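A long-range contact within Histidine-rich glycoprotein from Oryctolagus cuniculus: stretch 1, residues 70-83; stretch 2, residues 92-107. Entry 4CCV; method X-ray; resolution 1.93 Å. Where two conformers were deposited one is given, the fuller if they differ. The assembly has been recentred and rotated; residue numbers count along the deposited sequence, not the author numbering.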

# COMPACT_ATOMS: atom_id res chain seq x y z
N ARG A 70 -4.67 -20.85 -10.16
CA ARG A 70 -3.66 -20.90 -9.11
C ARG A 70 -4.25 -20.67 -7.74
O ARG A 70 -5.36 -20.18 -7.62
CB ARG A 70 -2.57 -19.86 -9.40
CG ARG A 70 -1.62 -20.34 -10.46
CD ARG A 70 -0.76 -19.20 -10.98
NE ARG A 70 0.23 -19.77 -11.89
CZ ARG A 70 0.76 -19.17 -12.95
NH1 ARG A 70 0.40 -17.95 -13.29
NH2 ARG A 70 1.61 -19.85 -13.73
N HIS A 71 -3.50 -20.96 -6.68
CA HIS A 71 -3.91 -20.59 -5.34
C HIS A 71 -4.03 -19.04 -5.25
O HIS A 71 -3.11 -18.33 -5.66
CB HIS A 71 -2.89 -21.13 -4.35
CG HIS A 71 -2.95 -22.62 -4.20
ND1 HIS A 71 -1.87 -23.47 -4.42
CD2 HIS A 71 -3.96 -23.41 -3.81
CE1 HIS A 71 -2.23 -24.72 -4.18
NE2 HIS A 71 -3.50 -24.71 -3.79
N PRO A 72 -5.15 -18.55 -4.70
CA PRO A 72 -5.32 -17.11 -4.48
C PRO A 72 -4.25 -16.50 -3.56
O PRO A 72 -3.66 -17.20 -2.70
CB PRO A 72 -6.74 -17.03 -3.86
CG PRO A 72 -7.43 -18.27 -4.21
CD PRO A 72 -6.37 -19.32 -4.40
N ALA A 73 -3.99 -15.20 -3.73
CA ALA A 73 -3.08 -14.47 -2.85
C ALA A 73 -3.58 -13.06 -2.64
O ALA A 73 -4.53 -12.59 -3.34
CB ALA A 73 -1.63 -14.56 -3.31
N PHE A 74 -3.17 -12.49 -1.52
CA PHE A 74 -3.60 -11.13 -1.13
C PHE A 74 -2.40 -10.55 -0.41
O PHE A 74 -1.55 -11.29 0.08
CB PHE A 74 -4.87 -11.25 -0.26
CG PHE A 74 -5.29 -10.00 0.42
CD1 PHE A 74 -4.71 -9.60 1.67
CD2 PHE A 74 -6.31 -9.20 -0.13
CE1 PHE A 74 -5.11 -8.43 2.30
CE2 PHE A 74 -6.72 -8.04 0.52
CZ PHE A 74 -6.13 -7.67 1.73
N GLY A 75 -2.27 -9.23 -0.40
CA GLY A 75 -1.24 -8.60 0.41
C GLY A 75 -1.72 -7.32 1.03
O GLY A 75 -2.69 -6.73 0.58
N PHE A 76 -1.01 -6.86 2.06
CA PHE A 76 -1.25 -5.53 2.57
C PHE A 76 0.05 -4.75 2.38
O PHE A 76 1.12 -5.32 2.64
CB PHE A 76 -1.60 -5.61 4.09
CG PHE A 76 -3.04 -5.87 4.41
CD1 PHE A 76 -4.06 -5.14 3.82
CD2 PHE A 76 -3.40 -6.85 5.37
CE1 PHE A 76 -5.37 -5.37 4.13
CE2 PHE A 76 -4.73 -7.05 5.70
CZ PHE A 76 -5.73 -6.33 5.05
N CYS A 77 -0.03 -3.46 2.00
CA CYS A 77 1.09 -2.57 1.92
C CYS A 77 0.80 -1.32 2.72
O CYS A 77 -0.36 -0.92 2.90
CB CYS A 77 1.44 -2.17 0.49
SG CYS A 77 1.74 -3.53 -0.66
N ARG A 78 1.87 -0.71 3.21
CA ARG A 78 1.81 0.64 3.75
C ARG A 78 2.84 1.46 3.00
O ARG A 78 4.00 1.08 2.93
CB ARG A 78 2.13 0.68 5.26
CG ARG A 78 2.29 2.10 5.78
CD ARG A 78 2.31 2.25 7.29
NE ARG A 78 0.94 2.15 7.78
CZ ARG A 78 0.58 2.34 9.05
NH1 ARG A 78 1.48 2.57 9.99
NH2 ARG A 78 -0.70 2.23 9.40
N ALA A 79 2.40 2.60 2.47
CA ALA A 79 3.26 3.60 1.89
C ALA A 79 3.28 4.82 2.78
O ALA A 79 2.26 5.45 3.08
CB ALA A 79 2.79 4.00 0.49
N ASP A 80 4.48 5.22 3.13
CA ASP A 80 4.68 6.39 3.94
C ASP A 80 5.05 7.51 2.98
O ASP A 80 6.18 7.51 2.48
CB ASP A 80 5.79 6.18 4.96
CG ASP A 80 6.27 7.51 5.61
OD1 ASP A 80 5.64 8.61 5.44
OD2 ASP A 80 7.32 7.46 6.26
N LEU A 81 4.16 8.47 2.77
CA LEU A 81 4.48 9.62 1.88
C LEU A 81 4.82 10.84 2.73
O LEU A 81 4.03 11.27 3.59
CB LEU A 81 3.30 9.97 0.98
CG LEU A 81 2.57 8.75 0.36
CD1 LEU A 81 1.13 9.07 -0.08
CD2 LEU A 81 3.34 8.25 -0.80
N SER A 82 6.02 11.35 2.54
CA SER A 82 6.49 12.46 3.31
C SER A 82 6.48 13.73 2.46
O SER A 82 7.10 13.80 1.39
CB SER A 82 7.90 12.16 3.80
OG SER A 82 8.32 13.19 4.63
N PHE A 83 5.77 14.73 2.95
CA PHE A 83 5.56 15.97 2.22
C PHE A 83 6.13 17.18 2.95
O PHE A 83 6.02 17.36 4.17
CB PHE A 83 4.06 16.27 1.96
CG PHE A 83 3.43 15.35 0.98
CD1 PHE A 83 3.44 15.64 -0.38
CD2 PHE A 83 2.81 14.15 1.42
CE1 PHE A 83 2.86 14.77 -1.29
CE2 PHE A 83 2.24 13.29 0.51
CZ PHE A 83 2.25 13.60 -0.84
N ASN A 92 3.58 15.15 -5.21
CA ASN A 92 5.03 15.24 -5.23
C ASN A 92 5.66 15.10 -3.84
O ASN A 92 6.34 15.99 -3.33
CB ASN A 92 5.40 16.55 -5.91
CG ASN A 92 4.98 16.58 -7.35
OD1 ASN A 92 4.04 17.29 -7.75
ND2 ASN A 92 5.64 15.77 -8.15
N PRO A 93 5.47 13.94 -3.23
CA PRO A 93 6.19 13.74 -1.97
C PRO A 93 7.70 13.84 -2.10
O PRO A 93 8.26 13.53 -3.15
CB PRO A 93 5.74 12.34 -1.53
CG PRO A 93 5.38 11.65 -2.77
CD PRO A 93 4.75 12.73 -3.67
N GLU A 94 8.34 14.35 -1.05
CA GLU A 94 9.79 14.48 -1.03
C GLU A 94 10.42 13.11 -1.06
O GLU A 94 11.50 12.92 -1.63
CB GLU A 94 10.25 15.14 0.25
CG GLU A 94 9.70 16.54 0.46
CD GLU A 94 10.17 17.52 -0.61
OE1 GLU A 94 11.40 17.58 -0.82
OE2 GLU A 94 9.31 18.22 -1.23
N ASP A 95 9.79 12.19 -0.34
CA ASP A 95 10.18 10.79 -0.37
C ASP A 95 9.08 9.82 0.06
O ASP A 95 8.10 10.22 0.65
CB ASP A 95 11.44 10.53 0.47
CG ASP A 95 11.29 10.92 1.90
OD1 ASP A 95 10.43 10.34 2.55
OD2 ASP A 95 12.02 11.82 2.39
N VAL A 96 9.28 8.54 -0.24
CA VAL A 96 8.28 7.51 -0.02
C VAL A 96 8.98 6.26 0.50
O VAL A 96 10.05 5.89 -0.01
CB VAL A 96 7.53 7.21 -1.33
CG1 VAL A 96 6.50 6.11 -1.13
CG2 VAL A 96 6.81 8.45 -1.86
N ILE A 97 8.42 5.64 1.54
CA ILE A 97 8.87 4.36 2.04
C ILE A 97 7.71 3.36 1.96
O ILE A 97 6.61 3.67 2.43
CB ILE A 97 9.34 4.49 3.49
CG1 ILE A 97 10.49 5.51 3.56
CG2 ILE A 97 9.75 3.12 4.03
CD1 ILE A 97 10.78 6.03 4.94
N ILE A 98 7.95 2.21 1.32
CA ILE A 98 6.92 1.19 1.18
C ILE A 98 7.37 -0.21 1.61
O ILE A 98 8.47 -0.70 1.27
CB ILE A 98 6.35 1.17 -0.25
CG1 ILE A 98 5.54 -0.10 -0.53
CG2 ILE A 98 7.43 1.32 -1.30
CD1 ILE A 98 4.61 0.17 -1.67
N SER A 99 6.51 -0.84 2.38
CA SER A 99 6.59 -2.25 2.71
C SER A 99 5.29 -2.95 2.39
O SER A 99 4.22 -2.37 2.50
CB SER A 99 6.87 -2.41 4.22
OG SER A 99 8.21 -2.03 4.38
N CYS A 100 5.41 -4.24 2.06
CA CYS A 100 4.33 -5.09 1.74
C CYS A 100 4.51 -6.49 2.39
O CYS A 100 5.66 -6.95 2.59
CB CYS A 100 4.23 -5.31 0.24
SG CYS A 100 3.82 -3.82 -0.79
N GLU A 101 3.39 -7.15 2.64
CA GLU A 101 3.37 -8.51 3.19
C GLU A 101 2.29 -9.25 2.43
O GLU A 101 1.23 -8.66 2.19
CB GLU A 101 2.98 -8.46 4.65
CG GLU A 101 4.01 -7.82 5.55
CD GLU A 101 5.30 -8.65 5.68
OE1 GLU A 101 5.23 -9.90 5.55
OE2 GLU A 101 6.36 -8.04 5.90
N VAL A 102 2.53 -10.50 2.06
CA VAL A 102 1.62 -11.27 1.22
C VAL A 102 1.06 -12.43 2.06
O VAL A 102 1.68 -12.87 3.03
CB VAL A 102 2.40 -11.82 0.04
CG1 VAL A 102 1.56 -12.74 -0.80
CG2 VAL A 102 2.86 -10.67 -0.81
N PHE A 103 -0.13 -12.86 1.69
CA PHE A 103 -0.89 -13.88 2.39
C PHE A 103 -1.32 -14.85 1.27
O PHE A 103 -2.20 -14.51 0.47
CB PHE A 103 -2.14 -13.27 3.06
CG PHE A 103 -2.94 -14.25 3.92
CD1 PHE A 103 -2.34 -14.92 5.00
CD2 PHE A 103 -4.28 -14.44 3.70
CE1 PHE A 103 -3.08 -15.78 5.81
CE2 PHE A 103 -5.01 -15.32 4.50
CZ PHE A 103 -4.41 -15.98 5.54
N ASN A 104 -0.68 -16.01 1.19
CA ASN A 104 -0.95 -17.04 0.15
C ASN A 104 -1.89 -18.14 0.70
O ASN A 104 -1.69 -18.69 1.78
CB ASN A 104 0.34 -17.69 -0.38
CG ASN A 104 1.23 -16.72 -1.13
OD1 ASN A 104 0.78 -15.98 -2.00
ND2 ASN A 104 2.51 -16.70 -0.76
N PHE A 105 -2.95 -18.38 -0.03
CA PHE A 105 -3.97 -19.36 0.32
C PHE A 105 -3.39 -20.70 0.78
O PHE A 105 -3.84 -21.26 1.76
CB PHE A 105 -4.87 -19.55 -0.92
CG PHE A 105 -6.07 -20.40 -0.66
CD1 PHE A 105 -7.23 -19.84 -0.21
CD2 PHE A 105 -6.03 -21.76 -0.94
CE1 PHE A 105 -8.34 -20.62 0.02
CE2 PHE A 105 -7.17 -22.56 -0.73
CZ PHE A 105 -8.30 -21.97 -0.22
N GLU A 106 -2.39 -21.18 0.06
CA GLU A 106 -1.80 -22.51 0.29
C GLU A 106 -0.76 -22.60 1.44
O GLU A 106 -0.33 -23.67 1.75
CB GLU A 106 -1.19 -23.07 -1.02
CG GLU A 106 0.19 -22.56 -1.47
CD GLU A 106 0.26 -21.14 -2.07
OE1 GLU A 106 -0.71 -20.31 -2.04
OE2 GLU A 106 1.35 -20.81 -2.59
N GLU A 107 -0.38 -21.48 2.07
CA GLU A 107 0.64 -21.51 3.09
C GLU A 107 0.13 -21.41 4.53
O GLU A 107 0.93 -21.26 5.46
CB GLU A 107 1.63 -20.39 2.84
CG GLU A 107 2.42 -20.57 1.56
CD GLU A 107 3.41 -19.44 1.30
OE1 GLU A 107 3.24 -18.31 1.82
OE2 GLU A 107 4.38 -19.69 0.56

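The strongest polar interactions here belong to the backbone. Strands 73-83 and 95-104 run antiparallel, their directions 158° apart, and the residues that carry the hydrogen bonds are the even-numbered ones of the first strand. Phe-74, Phe-76, Arg-78 and Asp-80 each pair with one partner, Phe-103, Glu-101, Ser-99 and Ile-97 in turn, by two N-H to O bonds. The tightest are Phe-103 N to Phe-74 O and Asp-80 N to Ile-97 O, both 2.7 Å, the latter nearly straight at 174°; Ser-99 N to Arg-78 O is the longest at 3.2 Å.

The ladder shifts at one end. Ser-82 N still donates to Asp-95 O at 3.0 Å, but Ser-82 O accepts from Glu-94 N instead, at 2.8 Å and a more bent 136°. At the other end, Phe-105 N donates to Pro-72 O at 3.0 Å, a single bond; Pro-72 N has no hydrogen and in any case lies far from Phe-105 O.

Between these rungs lie the non-hydrogen-bonded pairs, where CA-H groups approach the same carbonyls. Cys-77 CA sits 3.2 Å from Ser-99 O, and Cys-100 CA 3.3 Å from Phe-76 O. Such pairs bring the chains close, and one of them is covalently locked: Cys-77 SG and Cys-100 SG form a disulfide of 2.1 Å, with chi3 of 103° and both chi1 angles in the m well. The design rule is legible: with Cys-77 CA and Cys-100 CA 4.1 Å apart, these directly opposed cysteines at a non-hydrogen-bonded site are bridged without interrupting the backbone ladder.

Gly-75, opposite Val-102, marks the narrowest spacing in the register, with its CA 4.0 Å from Val-102 CA. An ideal CB on Gly-75 would lie 2.9 Å from Glu-101 O, a clash, so the chains are closer here than a side chain would allow.

The disulfide shares its sheet face with Ala-73, Ala-79, Leu-81, Val-96, Ile-98, Val-102 and Asn-104, a mostly apolar set. Leu-81 CD2 meets Val-96 CG2 at 3.6 Å, the firmest aliphatic contact on this face, while Leu-81 CB lies 4.2 Å from Pro-93 CB. The other face is more mixed: Phe-74, Phe-76 and Phe-103 share it with Arg-78, Asp-80, Ser-82, Asp-95, Ile-97, Ser-99 and Glu-101. The ends of Phe-76, Arg-78, Glu-101 and Phe-103 lead away from the opposing stretch, so much of the cross-strand attraction here rests on the backbone.

Rings finish both ends. Pro-93 CB lies over a face of the Phe-83 ring, 3.9 Å from its centroid, a CH-pi contact that pairs a proline C-H with an aromatic pi cloud. At the other end Glu-106 CB sits 3.6 Å from the centroid of the His-71 ring, only 13° off its normal, while Pro-72 CD packs against Phe-105 CB at 3.8 Å. Together the stretches bury 1106 Å², counting both sides.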